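Local coordinates for cyclase (Uncultured organism, PDB 5IBZ), which probably acts as an arylformamidase-like hydrolase or lyase of the putative cyclase family, and is seen here with acetylphosphate bound in its pocket, at residues B[38-43]-B[299-304]; B[159-164]-B[283-288]. All coordinates share one frame; numbering follows the deposited sequence.

In the fold
Starting from the N terminus, the chain first forms helix 37-44, which supplies one half of contact 1. It then runs on to strand 158-163, a strand of the large mixed sheet, and much later segment 283-288, leading into helix 286-295, returns to close contact 2 against that strand. A three-residue link leads from this helix into strand 299-303, where contact 1 closes. Contact 2 is thus nested inside the loop closed by contact 1. The two meet where strands 299-303 and 158-163 pair, with Gly159 N 2.8 Å from Phe300 O. Contact 1 ties an early helix to the sheet; contact 2 packs a late helix onto it.

Contact 1 (B[38-43]-B[299-304]); sequences ERIVAA and EFFLAA
Phe301 presents one edge of its ring to the helix, and Ala43 takes most of that contact. The ring carbon Phe301 CD2 lies 3.8 Å from Ala43 CB and 3.7 Å from the carbonyl carbon Ala43 C, which sits in the plane of the ring at its rim. The helix is therefore met edge-on, with backbone as well as methyl group. One turn earlier, Ile40 touches the next atom along the same edge: its CG2 is 4.5 Å from Phe301 CE2, and its carbonyl oxygen also lies near the ring plane. Phe301 reaches this position because CG stands anti to the backbone N (chi1 -179°), while chi2 of -87° sets the CD2-CE2 edge against the helix. At the root of the side chain, Phe301 CB packs 3.7 Å from Ala43 O. With just a methyl on the helix side, the backbones come close, Ala43 CA to Phe301 CA measuring 5.1 Å. No hydrogen bond crosses; this is buried van der Waals packing at a subunit boundary. The Phe301 ring also meets Phe301 of the second subunit, and Ile40 packs on Gly50 of that subunit. Within the chain, helix 37-44 lies beside strand 299-303, which runs antiparallel between strands 320-322 and 158-163, and Ala43 also touches Arg158 at the start of the latter.

Contact 2 (B[159-164]-B[283-288]); sequences GVLVDI and WWLEEL
A single side chain, Leu161, carries the strand's whole share of this contact, dividing its two methyls between Leu285 and Leu288. Its CD1 meets Leu285 CD1 methyl to methyl at 4.2 Å, while its CD2 comes against the branch point of the other leucine, 4.3 Å from Leu288 CG. The CB atoms of all three residues point across the gap, and the backbones stay well apart, with 8.4 Å between Leu161 CA and Leu288 CA. Leu285 is drawn out to its full length (chi2 179°), which carries its CD1 methyl across to the strand; it also touches Val201 on the neighbouring strand. Leu288 belongs to the first turn of helix 286-295, and Leu161 continues along that helix onto Ala289 and Cys292.

One polar pair is joined at the helix start: Trp284 NE1 donates to Glu287 OE2 at 2.8 Å, the bond nearly straight (170°), lying in the indole plane and meeting the oxygen almost along its C-O axis. That bond would help hold the indole beside the helix start, where Glu286 N lies above one face, offset toward the rim. At the far end of the strand segment, Asp163 is the N-cap of helix 164-167, its carboxylate capping a backbone N, and it forms salt bridges with Arg166 and Arg203.

All three leucines are buried, and between 159-164 and 283-288 the join is apolar packing, with no hydrogen bond or salt bridge across it.

Contact 1 (B[38-43]-B[299-304])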
ATOM      1  N   GLU B  38      12.545 -38.144   5.432  1.00 10.76           N
ATOM      2  CA  GLU B  38      13.780 -38.652   6.032  1.00 14.51           C
ATOM      3  C   GLU B  38      14.868 -37.585   6.133  1.00 12.67           C
ATOM      4  O   GLU B  38      15.609 -37.538   7.113  1.00 12.21           O
ATOM      5  CB  GLU B  38      14.310 -39.853   5.255  1.00 17.34           C
ATOM      6  CG  GLU B  38      15.209 -40.763   6.126  1.00 34.49           C
ATOM      7  CD  GLU B  38      14.452 -41.457   7.274  1.00 36.29           C
ATOM      8  OE1 GLU B  38      13.542 -42.257   6.992  1.00 25.84           O
ATOM      9  OE2 GLU B  38      14.759 -41.210   8.462  1.00 34.22           O
ATOM     10  N   ARG B  39      14.959 -36.696   5.154  1.00 10.19           N
ATOM     11  CA  ARG B  39      15.949 -35.639   5.225  1.00  8.58           C
ATOM     12  C   ARG B  39      15.619 -34.617   6.304  1.00  8.96           C
ATOM     13  O   ARG B  39      16.531 -34.060   6.897  1.00 10.35           O
ATOM     14  CB  ARG B  39      16.112 -35.000   3.851  1.00 11.85           C
ATOM     15  CG  ARG B  39      16.808 -36.020   2.950  1.00 14.97           C
ATOM     16  CD  ARG B  39      16.748 -35.737   1.482  1.00 18.22           C
ATOM     17  NE  ARG B  39      17.464 -36.797   0.776  1.00 17.02           N
ATOM     18  CZ  ARG B  39      17.339 -37.047  -0.524  1.00 15.98           C
ATOM     19  NH1 ARG B  39      16.542 -36.307  -1.267  1.00 14.84           N
ATOM     20  NH2 ARG B  39      18.021 -38.051  -1.083  1.00 17.51           N
ATOM     21  N   ILE B  40      14.331 -34.370   6.545  1.00  9.39           N
ATOM     22  CA  ILE B  40      13.903 -33.507   7.649  1.00  7.84           C
ATOM     23  C   ILE B  40      14.228 -34.137   9.013  1.00  8.55           C
ATOM     24  O   ILE B  40      14.703 -33.459   9.910  1.00  9.91           O
ATOM     25  CB  ILE B  40      12.408 -33.197   7.544  1.00  7.73           C
ATOM     26  CG1 ILE B  40      12.162 -32.386   6.281  1.00  9.51           C
ATOM     27  CG2 ILE B  40      11.935 -32.429   8.777  1.00 10.36           C
ATOM     28  CD1 ILE B  40      10.683 -32.226   5.928  1.00 13.21           C
ATOM     29  N   VAL B  41      13.993 -35.434   9.142  1.00  9.25           N
ATOM     30  CA  VAL B  41      14.334 -36.134  10.385  1.00  8.80           C
ATOM     31  C   VAL B  41      15.840 -36.043  10.623  1.00 10.94           C
ATOM     32  O   VAL B  41      16.288 -35.776  11.748  1.00 10.61           O
ATOM     33  CB  VAL B  41      13.866 -37.591  10.329  1.00 10.31           C
ATOM     34  CG1 VAL B  41      14.404 -38.387  11.527  1.00 10.01           C
ATOM     35  CG2 VAL B  41      12.361 -37.640  10.292  1.00  9.98           C
ATOM     36  N   ALA B  42      16.642 -36.281   9.590  1.00 10.70           N
ATOM     37  CA  ALA B  42      18.089 -36.149   9.734  1.00 10.17           C
ATOM     38  C   ALA B  42      18.517 -34.735  10.155  1.00 10.28           C
ATOM     39  O   ALA B  42      19.379 -34.564  11.030  1.00 13.01           O
ATOM     40  CB  ALA B  42      18.796 -36.542   8.419  1.00 13.28           C
ATOM     41  N   ALA B  43      17.907 -33.714   9.558  1.00  8.67           N
ATOM     42  CA  ALA B  43      18.227 -32.340   9.889  1.00 10.58           C
ATOM     43  C   ALA B  43      17.893 -32.044  11.350  1.00 10.25           C
ATOM     44  O   ALA B  43      18.640 -31.349  12.048  1.00 10.57           O
ATOM     45  CB  ALA B  43      17.472 -31.393   8.962  1.00 14.49           C
ATOM     46  N   GLU B 299      26.627 -27.162   9.471  1.00 10.65           N
ATOM     47  CA  GLU B 299      25.383 -27.824   9.085  0.52 11.48           C
ATOM     48  C   GLU B 299      24.383 -27.699  10.210  1.00 12.48           C
ATOM     49  O   GLU B 299      24.722 -27.894  11.383  1.00 15.17           O
ATOM     50  CB  GLU B 299      25.612 -29.303   8.751  0.52 13.51           C
ATOM     51  CG  GLU B 299      26.621 -29.550   7.641  0.52 18.03           C
ATOM     52  CD  GLU B 299      27.932 -30.142   8.142  0.52 26.69           C
ATOM     53  OE1 GLU B 299      28.173 -30.118   9.364  0.52 28.24           O
ATOM     54  OE2 GLU B 299      28.721 -30.643   7.307  0.52 28.87           O
ATOM     55  N   PHE B 300      23.144 -27.355   9.871  1.00  9.30           N
ATOM     56  CA  PHE B 300      22.153 -27.070  10.899  1.00  9.62           C
ATOM     57  C   PHE B 300      20.746 -27.344  10.403  1.00 10.55           C
ATOM     58  O   PHE B 300      20.531 -27.657   9.221  1.00 10.48           O
ATOM     59  CB  PHE B 300      22.260 -25.612  11.343  1.00  9.99           C
ATOM     60  CG  PHE B 300      22.370 -24.654  10.187  1.00 10.18           C
ATOM     61  CD1 PHE B 300      21.245 -24.192   9.540  1.00  9.52           C
ATOM     62  CD2 PHE B 300      23.606 -24.258   9.725  1.00 11.95           C
ATOM     63  CE1 PHE B 300      21.355 -23.335   8.476  1.00  9.97           C
ATOM     64  CE2 PHE B 300      23.721 -23.405   8.661  1.00 11.09           C
ATOM     65  CZ  PHE B 300      22.592 -22.947   8.027  1.00 11.09           C
ATOM     66  N   PHE B 301      19.793 -27.255  11.320  1.00  8.38           N
ATOM     67  CA  PHE B 301      18.384 -27.316  10.949  1.00  8.55           C
ATOM     68  C   PHE B 301      17.963 -25.910  10.552  1.00 10.94           C
ATOM     69  O   PHE B 301      18.260 -24.947  11.249  1.00  9.50           O
ATOM     70  CB  PHE B 301      17.531 -27.866  12.100  1.00  8.12           C
ATOM     71  CG  PHE B 301      16.063 -27.987  11.794  1.00  9.48           C
ATOM     72  CD1 PHE B 301      15.203 -26.911  11.993  1.00 13.60           C
ATOM     73  CD2 PHE B 301      15.551 -29.183  11.342  1.00 13.50           C
ATOM     74  CE1 PHE B 301      13.837 -27.046  11.735  1.00 16.07           C
ATOM     75  CE2 PHE B 301      14.190 -29.317  11.063  1.00 19.43           C
ATOM     76  CZ  PHE B 301      13.342 -28.246  11.274  1.00 18.45           C
ATOM     77  N   LEU B 302      17.322 -25.799   9.397  1.00  7.41           N
ATOM     78  CA  LEU B 302      16.886 -24.516   8.860  1.00  7.85           C
ATOM     79  C   LEU B 302      15.377 -24.473   8.728  1.00  7.70           C
ATOM     80  O   LEU B 302      14.798 -25.344   8.072  1.00  9.06           O
ATOM     81  CB  LEU B 302      17.514 -24.283   7.497  1.00  7.17           C
ATOM     82  CG  LEU B 302      17.164 -22.963   6.810  1.00  7.45           C
ATOM     83  CD1 LEU B 302      17.573 -21.777   7.650  1.00 11.53           C
ATOM     84  CD2 LEU B 302      17.836 -22.907   5.473  1.00 12.51           C
ATOM     85  N   ALA B 303      14.744 -23.485   9.371  1.00  7.30           N
ATOM     86  CA  ALA B 303      13.324 -23.216   9.175  1.00  7.17           C
ATOM     87  C   ALA B 303      13.189 -21.969   8.339  1.00  7.23           C
ATOM     88  O   ALA B 303      13.262 -20.844   8.875  1.00  7.29           O
ATOM     89  CB  ALA B 303      12.608 -23.047  10.507  1.00  8.89           C
ATOM     90  N   ALA B 304      13.020 -22.169   7.029  1.00  6.71           N
ATOM     91  CA  ALA B 304      12.977 -21.075   6.068  1.00  6.81           C
ATOM     92  C   ALA B 304      11.719 -21.170   5.210  1.00  7.21           C
ATOM     93  O   ALA B 304      11.726 -20.878   4.007  1.00  8.22           O
ATOM     94  CB  ALA B 304      14.218 -21.071   5.223  1.00  9.29           C
TER

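Contact 2 (B[159-164]-B[283-288])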
ATOM      1  N   GLY B 159      20.252 -27.133   6.456  1.00  8.62           N
ATOM      2  CA  GLY B 159      20.937 -26.016   5.830  1.00  8.31           C
ATOM      3  C   GLY B 159      22.424 -26.154   6.074  1.00  9.77           C
ATOM      4  O   GLY B 159      22.852 -26.735   7.079  1.00  7.94           O
ATOM      5  N   VAL B 160      23.213 -25.642   5.136  1.00  8.16           N
ATOM      6  CA  VAL B 160      24.656 -25.627   5.247  1.00  9.38           C
ATOM      7  C   VAL B 160      25.162 -24.239   4.864  1.00  8.50           C
ATOM      8  O   VAL B 160      24.850 -23.736   3.766  1.00  9.52           O
ATOM      9  CB  VAL B 160      25.311 -26.689   4.344  1.00  9.34           C
ATOM     10  CG1 VAL B 160      26.858 -26.661   4.505  1.00 10.07           C
ATOM     11  CG2 VAL B 160      24.740 -28.062   4.664  1.00 11.65           C
ATOM     12  N   LEU B 161      25.907 -23.623   5.780  1.00  7.75           N
ATOM     13  CA  LEU B 161      26.604 -22.367   5.515  1.00  7.76           C
ATOM     14  C   LEU B 161      27.931 -22.622   4.852  1.00  8.03           C
ATOM     15  O   LEU B 161      28.717 -23.434   5.330  1.00  9.29           O
ATOM     16  CB  LEU B 161      26.846 -21.580   6.805  1.00  7.84           C
ATOM     17  CG  LEU B 161      27.706 -20.322   6.679  1.00 10.10           C
ATOM     18  CD1 LEU B 161      26.982 -19.248   5.904  1.00 11.38           C
ATOM     19  CD2 LEU B 161      28.109 -19.823   8.068  1.00  9.33           C
ATOM     20  N   VAL B 162      28.169 -21.937   3.735  1.00  9.05           N
ATOM     21  CA  VAL B 162      29.511 -21.863   3.192  0.69  8.63           C
ATOM     22  C   VAL B 162      29.975 -20.402   3.277  1.00  9.58           C
ATOM     23  O   VAL B 162      29.418 -19.498   2.634  1.00  9.10           O
ATOM     24  CB  VAL B 162      29.574 -22.446   1.751  0.69 10.12           C
ATOM     25  CG1 VAL B 162      28.676 -21.700   0.768  0.69  8.93           C
ATOM     26  CG2 VAL B 162      31.000 -22.518   1.267  0.69 13.65           C
ATOM     27  N   ASP B 163      30.984 -20.184   4.108  1.00  8.53           N
ATOM     28  CA  ASP B 163      31.461 -18.843   4.411  1.00  8.64           C
ATOM     29  C   ASP B 163      32.571 -18.499   3.447  1.00  9.50           C
ATOM     30  O   ASP B 163      33.747 -18.694   3.718  1.00 10.44           O
ATOM     31  CB  ASP B 163      31.918 -18.754   5.854  1.00 10.81           C
ATOM     32  CG  ASP B 163      32.151 -17.321   6.310  1.00  9.81           C
ATOM     33  OD1 ASP B 163      32.274 -16.422   5.450  1.00  9.10           O
ATOM     34  OD2 ASP B 163      32.230 -17.122   7.550  1.00  9.80           O
ATOM     35  N   ILE B 164      32.184 -17.988   2.295  1.00  8.81           N
ATOM     36  CA  ILE B 164      33.161 -17.680   1.262  1.00  9.10           C
ATOM     37  C   ILE B 164      34.042 -16.505   1.694  1.00 10.28           C
ATOM     38  O   ILE B 164      35.235 -16.472   1.397  1.00 10.08           O
ATOM     39  CB  ILE B 164      32.465 -17.391  -0.079  1.00 10.31           C
ATOM     40  CG1 ILE B 164      31.686 -18.631  -0.558  1.00 10.93           C
ATOM     41  CG2 ILE B 164      33.488 -16.991  -1.132  1.00 12.07           C
ATOM     42  CD1 ILE B 164      32.557 -19.812  -0.932  1.00 14.78           C
ATOM     43  N   TRP B 283      19.677 -12.377   2.653  1.00  8.04           N
ATOM     44  CA  TRP B 283      19.770 -13.000   3.966  1.00  8.95           C
ATOM     45  C   TRP B 283      20.891 -12.331   4.767  1.00  7.84           C
ATOM     46  O   TRP B 283      21.767 -11.671   4.195  1.00  9.14           O
ATOM     47  CB  TRP B 283      20.011 -14.519   3.830  1.00  8.83           C
ATOM     48  CG  TRP B 283      18.856 -15.303   3.240  1.00  7.09           C
ATOM     49  CD1 TRP B 283      17.969 -14.882   2.295  1.00  8.10           C
ATOM     50  CD2 TRP B 283      18.485 -16.650   3.561  1.00  6.53           C
ATOM     51  NE1 TRP B 283      17.065 -15.883   2.001  1.00  7.75           N
ATOM     52  CE2 TRP B 283      17.360 -16.978   2.769  1.00  7.84           C
ATOM     53  CE3 TRP B 283      18.984 -17.606   4.452  1.00  6.59           C
ATOM     54  CZ2 TRP B 283      16.751 -18.224   2.827  1.00  7.42           C
ATOM     55  CZ3 TRP B 283      18.373 -18.847   4.507  1.00  6.84           C
ATOM     56  CH2 TRP B 283      17.273 -19.141   3.707  1.00  6.47           C
ATOM     57  N   TRP B 284      20.848 -12.476   6.092  1.00  8.44           N
ATOM     58  CA  TRP B 284      21.818 -11.870   7.000  1.00  7.22           C
ATOM     59  C   TRP B 284      22.568 -12.975   7.706  1.00  8.09           C
ATOM     60  O   TRP B 284      21.984 -13.726   8.493  1.00  7.76           O
ATOM     61  CB  TRP B 284      21.135 -10.966   8.033  1.00  8.09           C
ATOM     62  CG  TRP B 284      22.140 -10.306   8.933  1.00 10.46           C
ATOM     63  CD1 TRP B 284      22.542 -10.729  10.169  1.00 12.68           C
ATOM     64  CD2 TRP B 284      22.890  -9.120   8.647  1.00 10.42           C
ATOM     65  NE1 TRP B 284      23.503  -9.878  10.669  1.00 13.83           N
ATOM     66  CE2 TRP B 284      23.732  -8.883   9.754  1.00 11.50           C
ATOM     67  CE3 TRP B 284      22.941  -8.236   7.554  1.00 10.84           C
ATOM     68  CZ2 TRP B 284      24.595  -7.783   9.809  1.00 15.13           C
ATOM     69  CZ3 TRP B 284      23.798  -7.152   7.614  1.00 13.59           C
ATOM     70  CH2 TRP B 284      24.619  -6.942   8.731  1.00 13.94           C
ATOM     71  N   LEU B 285      23.865 -13.089   7.416  1.00  8.76           N
ATOM     72  CA  LEU B 285      24.622 -14.261   7.823  1.00  8.80           C
ATOM     73  C   LEU B 285      25.777 -13.982   8.774  1.00  9.32           C
ATOM     74  O   LEU B 285      26.503 -14.901   9.147  1.00  9.83           O
ATOM     75  CB  LEU B 285      25.155 -14.957   6.563  1.00  9.54           C
ATOM     76  CG  LEU B 285      24.057 -15.401   5.586  1.00 10.61           C
ATOM     77  CD1 LEU B 285      24.655 -16.059   4.356  1.00 10.43           C
ATOM     78  CD2 LEU B 285      23.055 -16.329   6.252  1.00  9.68           C
ATOM     79  N   GLU B 286      25.967 -12.719   9.150  1.00  8.85           N
ATOM     80  CA  GLU B 286      27.143 -12.342   9.930  1.00  9.59           C
ATOM     81  C   GLU B 286      27.232 -13.065  11.273  1.00  9.21           C
ATOM     82  O   GLU B 286      28.313 -13.531  11.667  1.00 10.48           O
ATOM     83  CB  GLU B 286      27.167 -10.827  10.172  1.00 11.48           C
ATOM     84  CG  GLU B 286      28.535 -10.383  10.737  1.00 12.69           C
ATOM     85  CD  GLU B 286      28.692  -8.881  10.907  1.00 26.68           C
ATOM     86  OE1 GLU B 286      28.074  -8.113  10.156  1.00 24.29           O
ATOM     87  OE2 GLU B 286      29.466  -8.468  11.796  1.00 35.50           O
ATOM     88  N   GLU B 287      26.134 -13.138  12.014  1.00  9.99           N
ATOM     89  CA  GLU B 287      26.196 -13.754  13.351  1.00 11.44           C
ATOM     90  C   GLU B 287      26.241 -15.273  13.285  1.00 10.43           C
ATOM     91  O   GLU B 287      26.933 -15.915  14.086  1.00 11.87           O
ATOM     92  CB  GLU B 287      25.019 -13.301  14.216  1.00 14.79           C
ATOM     93  CG  GLU B 287      25.285 -11.952  14.884  1.00 28.97           C
ATOM     94  CD  GLU B 287      25.573 -10.839  13.888  1.00 42.10           C
ATOM     95  OE1 GLU B 287      26.748 -10.395  13.809  1.00 40.24           O
ATOM     96  OE2 GLU B 287      24.629 -10.402  13.189  1.00 36.31           O
ATOM     97  N   LEU B 288      25.494 -15.857  12.354  1.00  8.14           N
ATOM     98  CA  LEU B 288      25.571 -17.291  12.130  1.00  9.30           C
ATOM     99  C   LEU B 288      26.995 -17.693  11.784  1.00  9.06           C
ATOM    100  O   LEU B 288      27.514 -18.686  12.308  1.00  9.14           O
ATOM    101  CB  LEU B 288      24.622 -17.735  11.014  1.00  9.98           C
ATOM    102  CG  LEU B 288      24.715 -19.218  10.620  1.00 10.32           C
ATOM    103  CD1 LEU B 288      24.267 -20.145  11.759  1.00  8.98           C
ATOM    104  CD2 LEU B 288      23.925 -19.496   9.369  1.00 11.18           C
TER